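Local coordinates for CELL WALL surface anchor family protein (Streptococcus pneumoniae, PDB 2X9Z) that forms the repetitive backbone subunit of the pneumococcal pilus, a surface fibre that probably serves in cell adhesion, at residues I42-A51 against L100-E109; K4-P15 against V34-I42. The protein carries 1 engineered substitution. All coordinates share one frame; numbering follows the deposited sequence.

How the contacts relate
Contact 2 is a strand pair inside a beta sandwich: backbone bonds hold 4-9 to 34-42, the face of I5, K7, I38 and T40 turns to the second sheet and is covalently linked to it through K7, and the other is covered by the loop 10-15. Contact 1 lies at one end of the same domain, farther from the centre of the chain and more open, where the connection 42-51 meets the end of helix 97-103 and the loop after it through a few backbone bonds, one asparagine amide and water. The two share I42, where strand 33-42 ends. A salt bridge also joins them, K4 NZ lying 2.8 Å from E109 OE2.

Contact 1. Residues I42-A51 against L100-E109; sequences IPALANYATA and LAKVNDQNAE
L100 pushes its forked tip into the bend of 48-51: CD1 sits 3.5 Å from A49 O, while CD2 meets A51 CB at 3.9 Å. One turn on, I42, extended beyond CG1 (chi2 179°), brings CD1 to the branch point of V103, 3.9 Å from its CB. Between these two apolar bumps the amide of N104 fits against Y48 like a piece of backbone. Its ND2 donates to Y48 O (2.9 Å), in the amide plane and on a lone pair, whereas Y48 N reaches N104 OD1 (2.9 Å) from 41° above the carbonyl plane. The paired bonds fix the rotation of the amide, its plane at 84° to the Y48 ring. The type II turn P43-A46 runs beside 104-106: L45 N donates to Q106 O (2.8 Å) and D105 N to A46 O (2.8 Å). A water fills the hollow behind this turn, accepting from A46 N and Q106 N. The A44 methyl rests on the backbone of 106-108. Beneath lies strand 90-95: its L95 touches A51, and L100 and V103 seat helix 97-103 on it at the end of the sandwich; the Y48 ring turns toward Y138 of strand 130-139.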
loop_
_atom_site.group_PDB
_atom_site.type_symbol
_atom_site.label_atom_id
_atom_site.label_comp_id
_atom_site.label_asym_id
_atom_site.label_seq_id
_atom_site.Cartn_x
_atom_site.Cartn_y
_atom_site.Cartn_z
ATOM N N ILE A 42 -7.728 8.648 -13.144
ATOM C CA ILE A 42 -7.830 7.567 -14.111
ATOM C C ILE A 42 -8.030 8.188 -15.487
ATOM O O ILE A 42 -8.887 9.052 -15.660
ATOM C CB ILE A 42 -8.992 6.623 -13.735
ATOM C CG1 ILE A 42 -8.658 5.922 -12.408
ATOM C CG2 ILE A 42 -9.290 5.613 -14.853
ATOM C CD1 ILE A 42 -9.719 4.989 -11.912
ATOM N N PRO A 43 -7.210 7.776 -16.466
ATOM C CA PRO A 43 -7.230 8.418 -17.786
ATOM C C PRO A 43 -8.546 8.191 -18.539
ATOM O O PRO A 43 -9.275 7.234 -18.269
ATOM C CB PRO A 43 -6.072 7.733 -18.530
ATOM C CG PRO A 43 -5.260 7.058 -17.487
ATOM C CD PRO A 43 -6.211 6.700 -16.390
ATOM N N ALA A 44 -8.851 9.075 -19.481
ATOM C CA ALA A 44 -9.973 8.846 -20.394
ATOM C C ALA A 44 -9.829 7.511 -21.134
ATOM O O ALA A 44 -8.714 7.056 -21.420
ATOM C CB ALA A 44 -10.094 9.993 -21.389
ATOM N N LEU A 45 -10.967 6.885 -21.420
ATOM C CA LEU A 45 -11.027 5.658 -22.222
ATOM C C LEU A 45 -10.310 4.468 -21.583
ATOM O O LEU A 45 -9.790 3.601 -22.285
ATOM C CB LEU A 45 -10.514 5.904 -23.652
ATOM C CG LEU A 45 -11.202 7.057 -24.385
ATOM C CD1 LEU A 45 -10.615 7.249 -25.778
ATOM C CD2 LEU A 45 -12.707 6.832 -24.461
ATOM N N ALA A 46 -10.297 4.420 -20.254
ATOM C CA ALA A 46 -9.738 3.283 -19.537
ATOM C C ALA A 46 -10.595 2.031 -19.718
ATOM O O ALA A 46 -11.803 2.121 -19.936
ATOM C CB ALA A 46 -9.591 3.621 -18.050
ATOM N N ASN A 47 -9.964 0.865 -19.635
ATOM C CA ASN A 47 -10.691 -0.398 -19.677
ATOM C C ASN A 47 -10.148 -1.371 -18.633
ATOM O O ASN A 47 -9.798 -2.511 -18.943
ATOM C CB ASN A 47 -10.638 -1.016 -21.074
ATOM C CG ASN A 47 -11.650 -2.125 -21.254
ATOM O OD1 ASN A 47 -12.732 -2.092 -20.662
ATOM N ND2 ASN A 47 -11.307 -3.115 -22.072
ATOM N N TYR A 48 -10.082 -0.917 -17.385
ATOM C CA TYR A 48 -9.488 -1.728 -16.340
ATOM C C TYR A 48 -10.400 -2.874 -15.931
ATOM O O TYR A 48 -11.612 -2.700 -15.799
ATOM C CB TYR A 48 -9.182 -0.882 -15.107
ATOM C CG TYR A 48 -8.198 0.255 -15.314
ATOM C CD1 TYR A 48 -7.325 0.271 -16.397
ATOM C CD2 TYR A 48 -8.129 1.304 -14.401
ATOM C CE1 TYR A 48 -6.423 1.319 -16.569
ATOM C CE2 TYR A 48 -7.241 2.348 -14.562
ATOM C CZ TYR A 48 -6.385 2.357 -15.646
ATOM O OH TYR A 48 -5.499 3.414 -15.783
ATOM N N ALA A 49 -9.798 -4.038 -15.709
ATOM C CA ALA A 49 -10.479 -5.176 -15.099
ATOM C C ALA A 49 -10.435 -5.065 -13.578
ATOM O O ALA A 49 -11.268 -5.647 -12.887
ATOM C CB ALA A 49 -9.817 -6.481 -15.536
ATOM N N THR A 50 -9.449 -4.335 -13.063
ATOM C CA THR A 50 -9.274 -4.153 -11.627
ATOM C C THR A 50 -8.834 -2.727 -11.339
ATOM O O THR A 50 -7.973 -2.175 -12.034
ATOM C CB THR A 50 -8.215 -5.127 -11.053
ATOM O OG1 THR A 50 -8.648 -6.480 -11.251
ATOM C CG2 THR A 50 -7.982 -4.873 -9.558
ATOM N N ALA A 51 -9.456 -2.138 -10.321
ATOM C CA ALA A 51 -9.024 -0.876 -9.744
ATOM C C ALA A 51 -9.116 -1.056 -8.234
ATOM O O ALA A 51 -10.198 -0.958 -7.653
ATOM C CB ALA A 51 -9.902 0.268 -10.213
ATOM N N LEU A 100 -16.538 0.045 -11.690
ATOM C CA LEU A 100 -15.646 0.154 -12.838
ATOM C C LEU A 100 -16.347 0.866 -13.987
ATOM O O LEU A 100 -15.724 1.602 -14.746
ATOM C CB LEU A 100 -15.170 -1.225 -13.282
ATOM C CG LEU A 100 -14.107 -1.857 -12.375
ATOM C CD1 LEU A 100 -13.926 -3.328 -12.698
ATOM C CD2 LEU A 100 -12.786 -1.107 -12.481
ATOM N N ALA A 101 -17.654 0.656 -14.111
ATOM C CA ALA A 101 -18.410 1.287 -15.190
ATOM C C ALA A 101 -18.373 2.812 -15.097
ATOM O O ALA A 101 -18.540 3.500 -16.101
ATOM C CB ALA A 101 -19.856 0.788 -15.201
ATOM N N LYS A 102 -18.165 3.331 -13.891
ATOM C CA LYS A 102 -18.149 4.774 -13.673
ATOM C C LYS A 102 -16.782 5.417 -13.930
ATOM O O LYS A 102 -16.690 6.637 -14.046
ATOM C CB LYS A 102 -18.650 5.113 -12.263
ATOM C CG LYS A 102 -20.127 4.798 -12.072
ATOM C CD LYS A 102 -20.602 5.038 -10.652
ATOM C CE LYS A 102 -22.116 4.879 -10.582
ATOM N NZ LYS A 102 -22.624 5.085 -9.199
ATOM N N VAL A 103 -15.727 4.608 -14.030
ATOM C CA VAL A 103 -14.400 5.154 -14.330
ATOM C C VAL A 103 -13.839 4.696 -15.673
ATOM O O VAL A 103 -12.959 5.351 -16.214
ATOM C CB VAL A 103 -13.363 4.880 -13.205
ATOM C CG1 VAL A 103 -13.835 5.477 -11.893
ATOM C CG2 VAL A 103 -13.091 3.389 -13.059
ATOM N N ASN A 104 -14.352 3.586 -16.208
ATOM C CA ASN A 104 -13.904 3.064 -17.498
ATOM C C ASN A 104 -14.664 3.708 -18.648
ATOM O O ASN A 104 -15.822 4.111 -18.490
ATOM C CB ASN A 104 -14.129 1.553 -17.583
ATOM C CG ASN A 104 -13.046 0.748 -16.901
ATOM O OD1 ASN A 104 -11.930 1.227 -16.689
ATOM N ND2 ASN A 104 -13.369 -0.496 -16.564
ATOM N N ASP A 105 -14.023 3.778 -19.812
ATOM C CA ASP A 105 -14.682 4.251 -21.025
ATOM C C ASP A 105 -15.369 5.605 -20.838
ATOM O O ASP A 105 -16.496 5.817 -21.301
ATOM C CB ASP A 105 -15.690 3.214 -21.531
ATOM C CG ASP A 105 -16.099 3.446 -22.980
ATOM O OD1 ASP A 105 -15.304 4.042 -23.741
ATOM O OD2 ASP A 105 -17.214 3.024 -23.364
ATOM N N GLN A 106 -14.675 6.515 -20.160
ATOM C CA GLN A 106 -15.149 7.887 -19.985
ATOM C C GLN A 106 -14.353 8.833 -20.888
ATOM O O GLN A 106 -13.218 8.529 -21.272
ATOM C CB GLN A 106 -15.058 8.305 -18.516
ATOM C CG GLN A 106 -15.789 7.340 -17.598
ATOM C CD GLN A 106 -17.290 7.276 -17.872
ATOM O OE1 GLN A 106 -17.920 8.276 -18.227
ATOM N NE2 GLN A 106 -17.869 6.105 -17.679
ATOM N N ASN A 107 -14.943 9.972 -21.239
ATOM C CA ASN A 107 -14.329 10.846 -22.241
ATOM C C ASN A 107 -13.343 11.872 -21.686
ATOM O O ASN A 107 -12.723 12.627 -22.438
ATOM C CB ASN A 107 -15.389 11.495 -23.150
ATOM C CG ASN A 107 -15.894 12.837 -22.635
ATOM O OD1 ASN A 107 -15.767 13.166 -21.455
ATOM N ND2 ASN A 107 -16.487 13.620 -23.536
ATOM N N ALA A 108 -13.181 11.865 -20.368
ATOM C CA ALA A 108 -12.241 12.742 -19.689
ATOM C C ALA A 108 -11.667 12.003 -18.492
ATOM O O ALA A 108 -12.230 11.013 -18.033
ATOM C CB ALA A 108 -12.929 14.027 -19.237
ATOM N N GLU A 109 -10.551 12.501 -17.983
ATOM C CA GLU A 109 -9.944 11.983 -16.770
ATOM C C GLU A 109 -10.967 11.957 -15.633
ATOM O O GLU A 109 -11.744 12.901 -15.476
ATOM C CB GLU A 109 -8.783 12.897 -16.394
ATOM C CG GLU A 109 -7.791 12.341 -15.411
ATOM C CD GLU A 109 -6.654 13.317 -15.180
ATOM O OE1 GLU A 109 -6.941 14.494 -14.879
ATOM O OE2 GLU A 109 -5.480 12.918 -15.318
HETATM O O HOH W 1 -11.438 8.504 -17.299
HETATM O O HOH W 2 -12.105 6.241 -18.607
#

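Contact 2. Residues K4-P15 against V34-I42; sequences KIDKDFKGKANP and VEYEIVTKI
Strands 4-9 and 34-42 form an antiparallel pair at one border of the five-stranded sheet of the domain, with 4-9 outermost within this chain and the loop 10-15 folded back over one face. The axes come within 4.7 Å and run nearly antiparallel (173°). K4 with K41, D6 with V39 and D8 with E37 are hydrogen-bonded pairs; I5-T40 and K7-I38 are non-hydrogen-bonded pairs between them. On the face bearing I5, K7, I38 and T40, I5 CD1 lies against I38 CG2 (3.7 Å), the two side chains side by side, and both touch W53 of strand 50-57. K7 is stretched out, CG anti to the backbone N (chi1 179°), which carries CE alongside Y36, 3.8 Å from its CD2, and NZ into a covalent bond with N132 CG, beside D55. This Lys-Asn isopeptide bond, characteristic of Gram-positive pilins, ties the first strand across the sandwich to strand 130-139. The other face carries the buried carboxylate of E37, held by the returning loop: OE2 accepts from G11 N (2.9 Å), which sits well above the carboxylate plane, and OE1 accepts from A13 N (2.9 Å) on its anti side. The loop then covers V39: A13 CB meets V39 CG2 and P15 CD meets V39 CG1, each at 3.7 Å, while P15 CG comes up to K41 CG. D6 OD2 steadies the same loop by accepting from N14 N. At the far end the F9 and Y36 side chains run side by side, their rings oblique at 46°; F9 CD2 sits over one face of Y36, near its rim, and F9 CE2 also touches V34 CG1 at 3.6 Å. Beyond Y36, Y116 of strand 110-120 meets it nearly parallel.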
loop_
_atom_site.group_PDB
_atom_site.type_symbol
_atom_site.label_atom_id
_atom_site.label_comp_id
_atom_site.label_asym_id
_atom_site.label_seq_id
_atom_site.Cartn_x
_atom_site.Cartn_y
_atom_site.Cartn_z
ATOM N N LYS A 4 -2.577 8.296 -12.206
ATOM C CA LYS A 4 -1.695 9.019 -11.292
ATOM C C LYS A 4 -2.309 9.008 -9.908
ATOM O O LYS A 4 -3.526 8.939 -9.775
ATOM C CB LYS A 4 -1.508 10.462 -11.764
ATOM C CG LYS A 4 -0.853 10.583 -13.138
ATOM C CD LYS A 4 -0.582 12.038 -13.503
ATOM C CE LYS A 4 -1.862 12.852 -13.542
ATOM N NZ LYS A 4 -2.776 12.423 -14.632
ATOM N N ILE A 5 -1.476 9.082 -8.877
ATOM C CA ILE A 5 -1.973 8.996 -7.507
ATOM C C ILE A 5 -1.175 9.864 -6.550
ATOM O O ILE A 5 0.005 10.120 -6.773
ATOM C CB ILE A 5 -1.952 7.530 -7.006
ATOM C CG1 ILE A 5 -2.719 7.375 -5.691
ATOM C CG2 ILE A 5 -0.522 7.023 -6.878
ATOM C CD1 ILE A 5 -3.030 5.935 -5.363
ATOM N N ASP A 6 -1.838 10.324 -5.498
ATOM C CA ASP A 6 -1.145 10.981 -4.409
ATOM C C ASP A 6 -1.861 10.653 -3.108
ATOM O O ASP A 6 -3.073 10.396 -3.097
ATOM C CB ASP A 6 -1.108 12.491 -4.621
ATOM C CG ASP A 6 -0.191 13.192 -3.628
ATOM O OD1 ASP A 6 0.849 12.608 -3.235
ATOM O OD2 ASP A 6 -0.510 14.332 -3.233
ATOM N N LYS A 7 -1.103 10.640 -2.019
ATOM C CA LYS A 7 -1.667 10.454 -0.701
ATOM C C LYS A 7 -1.166 11.555 0.215
ATOM O O LYS A 7 0.026 11.861 0.234
ATOM C CB LYS A 7 -1.262 9.107 -0.125
ATOM C CG LYS A 7 -1.814 8.919 1.255
ATOM C CD LYS A 7 -1.354 7.659 1.897
ATOM C CE LYS A 7 -2.077 7.532 3.207
ATOM N NZ LYS A 7 -1.975 6.168 3.711
ATOM N N ASP A 8 -2.070 12.148 0.984
ATOM C CA ASP A 8 -1.661 13.183 1.925
ATOM C C ASP A 8 -2.753 13.379 2.967
ATOM O O ASP A 8 -3.757 12.664 2.979
ATOM C CB ASP A 8 -1.384 14.493 1.168
ATOM C CG ASP A 8 -0.290 15.341 1.814
ATOM O OD1 ASP A 8 -0.100 15.277 3.049
ATOM O OD2 ASP A 8 0.387 16.082 1.068
ATOM N N PHE A 9 -2.548 14.344 3.847
ATOM C CA PHE A 9 -3.586 14.704 4.800
ATOM C C PHE A 9 -4.743 15.388 4.079
ATOM O O PHE A 9 -4.604 15.822 2.931
ATOM C CB PHE A 9 -3.000 15.596 5.892
ATOM C CG PHE A 9 -1.828 14.975 6.592
ATOM C CD1 PHE A 9 -0.560 15.532 6.500
ATOM C CD2 PHE A 9 -1.991 13.803 7.315
ATOM C CE1 PHE A 9 0.519 14.934 7.130
ATOM C CE2 PHE A 9 -0.915 13.211 7.955
ATOM C CZ PHE A 9 0.345 13.780 7.857
ATOM N N LYS A 10 -5.890 15.453 4.746
ATOM C CA LYS A 10 -7.094 16.057 4.179
ATOM C C LYS A 10 -6.815 17.407 3.515
ATOM O O LYS A 10 -6.209 18.296 4.123
ATOM C CB LYS A 10 -8.169 16.211 5.261
ATOM C CG LYS A 10 -9.405 16.973 4.816
ATOM C CD LYS A 10 -10.476 16.916 5.895
ATOM C CE LYS A 10 -11.764 17.579 5.442
ATOM N NZ LYS A 10 -11.577 19.036 5.207
ATOM N N GLY A 11 -7.247 17.547 2.262
ATOM C CA GLY A 11 -7.136 18.804 1.543
ATOM C C GLY A 11 -5.813 19.040 0.836
ATOM O O GLY A 11 -5.642 20.062 0.169
ATOM N N LYS A 12 -4.876 18.107 0.969
ATOM C CA LYS A 12 -3.516 18.342 0.491
ATOM C C LYS A 12 -3.052 17.405 -0.622
ATOM O O LYS A 12 -2.004 17.641 -1.222
ATOM C CB LYS A 12 -2.533 18.283 1.662
ATOM C CG LYS A 12 -2.764 19.352 2.725
ATOM C CD LYS A 12 -1.698 19.276 3.816
ATOM C CE LYS A 12 -1.645 20.545 4.665
ATOM N NZ LYS A 12 -2.835 20.704 5.542
ATOM N N ALA A 13 -3.818 16.354 -0.909
ATOM C CA ALA A 13 -3.413 15.415 -1.954
ATOM C C ALA A 13 -3.614 16.015 -3.342
ATOM O O ALA A 13 -4.622 16.662 -3.611
ATOM C CB ALA A 13 -4.168 14.106 -1.825
ATOM N N ASN A 14 -2.645 15.784 -4.220
ATOM C CA ASN A 14 -2.649 16.377 -5.549
ATOM C C ASN A 14 -1.704 15.595 -6.455
ATOM O O ASN A 14 -0.494 15.803 -6.415
ATOM C CB ASN A 14 -2.219 17.844 -5.447
ATOM C CG ASN A 14 -2.359 18.594 -6.758
ATOM O OD1 ASN A 14 -2.241 18.016 -7.839
ATOM N ND2 ASN A 14 -2.592 19.900 -6.665
ATOM N N PRO A 15 -2.254 14.682 -7.274
ATOM C CA PRO A 15 -1.399 13.818 -8.099
ATOM C C PRO A 15 -0.561 14.586 -9.110
ATOM O O PRO A 15 0.528 14.132 -9.450
ATOM C CB PRO A 15 -2.402 12.935 -8.841
ATOM C CG PRO A 15 -3.609 12.928 -7.983
ATOM C CD PRO A 15 -3.674 14.291 -7.353
ATOM N N VAL A 34 -6.292 12.012 12.900
ATOM C CA VAL A 34 -5.575 12.503 11.731
ATOM C C VAL A 34 -6.349 12.107 10.473
ATOM O O VAL A 34 -6.630 10.928 10.259
ATOM C CB VAL A 34 -4.148 11.911 11.681
ATOM C CG1 VAL A 34 -3.370 12.479 10.502
ATOM C CG2 VAL A 34 -3.413 12.179 13.001
ATOM N N GLU A 35 -6.694 13.090 9.648
ATOM C CA GLU A 35 -7.514 12.847 8.466
ATOM C C GLU A 35 -6.657 12.707 7.216
ATOM O O GLU A 35 -5.774 13.531 6.956
ATOM C CB GLU A 35 -8.526 13.974 8.288
ATOM C CG GLU A 35 -9.522 14.062 9.433
ATOM C CD GLU A 35 -10.418 15.270 9.325
ATOM O OE1 GLU A 35 -9.934 16.391 9.594
ATOM O OE2 GLU A 35 -11.600 15.099 8.972
ATOM N N TYR A 36 -6.947 11.666 6.438
ATOM C CA TYR A 36 -6.181 11.314 5.251
ATOM C C TYR A 36 -7.032 11.307 3.993
ATOM O O TYR A 36 -8.248 11.123 4.042
ATOM C CB TYR A 36 -5.598 9.913 5.412
ATOM C CG TYR A 36 -4.428 9.819 6.367
ATOM C CD1 TYR A 36 -4.616 9.561 7.721
ATOM C CD2 TYR A 36 -3.133 9.983 5.910
ATOM C CE1 TYR A 36 -3.539 9.469 8.588
ATOM C CE2 TYR A 36 -2.064 9.885 6.761
ATOM C CZ TYR A 36 -2.263 9.628 8.095
ATOM O OH TYR A 36 -1.169 9.547 8.929
ATOM N N GLU A 37 -6.367 11.466 2.856
ATOM C CA GLU A 37 -7.027 11.284 1.576
ATOM C C GLU A 37 -6.068 10.700 0.543
ATOM O O GLU A 37 -4.859 10.982 0.550
ATOM C CB GLU A 37 -7.625 12.598 1.077
ATOM C CG GLU A 37 -6.600 13.656 0.753
ATOM C CD GLU A 37 -7.234 14.980 0.377
ATOM O OE1 GLU A 37 -6.620 15.727 -0.404
ATOM O OE2 GLU A 37 -8.344 15.276 0.868
ATOM N N ILE A 38 -6.622 9.866 -0.332
ATOM C CA ILE A 38 -5.897 9.289 -1.450
ATOM C C ILE A 38 -6.651 9.742 -2.697
ATOM O O ILE A 38 -7.856 9.505 -2.816
ATOM C CB ILE A 38 -5.923 7.744 -1.390
ATOM C CG1 ILE A 38 -5.382 7.230 -0.048
ATOM C CG2 ILE A 38 -5.176 7.145 -2.576
ATOM C CD1 ILE A 38 -5.734 5.791 0.203
ATOM N N VAL A 39 -5.952 10.413 -3.607
ATOM C CA VAL A 39 -6.571 10.924 -4.822
ATOM C C VAL A 39 -5.924 10.252 -6.030
ATOM O O VAL A 39 -4.690 10.238 -6.149
ATOM C CB VAL A 39 -6.420 12.459 -4.929
ATOM C CG1 VAL A 39 -6.915 12.950 -6.272
ATOM C CG2 VAL A 39 -7.158 13.153 -3.781
ATOM N N THR A 40 -6.754 9.682 -6.903
ATOM C CA THR A 40 -6.272 8.945 -8.068
ATOM C C THR A 40 -6.931 9.481 -9.328
ATOM O O THR A 40 -8.145 9.686 -9.364
ATOM C CB THR A 40 -6.579 7.435 -7.935
ATOM O OG1 THR A 40 -6.101 6.974 -6.667
ATOM C CG2 THR A 40 -5.901 6.642 -9.044
ATOM N N LYS A 41 -6.120 9.723 -10.352
ATOM C CA LYS A 41 -6.614 10.175 -11.640
ATOM C C LYS A 41 -6.569 9.010 -12.615
ATOM O O LYS A 41 -5.504 8.457 -12.881
ATOM C CB LYS A 41 -5.738 11.305 -12.184
ATOM C CG LYS A 41 -5.623 12.507 -11.279
ATOM C CD LYS A 41 -6.882 13.341 -11.280
ATOM C CE LYS A 41 -6.685 14.600 -10.444
ATOM N NZ LYS A 41 -7.912 15.448 -10.400
ATOM N N ILE A 42 -7.728 8.648 -13.144
ATOM C CA ILE A 42 -7.830 7.567 -14.111
ATOM C C ILE A 42 -8.030 8.188 -15.487
ATOM O O ILE A 42 -8.887 9.052 -15.660
ATOM C CB ILE A 42 -8.992 6.623 -13.735
ATOM C CG1 ILE A 42 -8.658 5.922 -12.408
ATOM C CG2 ILE A 42 -9.290 5.613 -14.853
ATOM C CD1 ILE A 42 -9.719 4.989 -11.912
HETATM O O HOH W 3 -4.259 9.754 -15.377
HETATM O O HOH W 4 -6.839 17.476 -2.180
#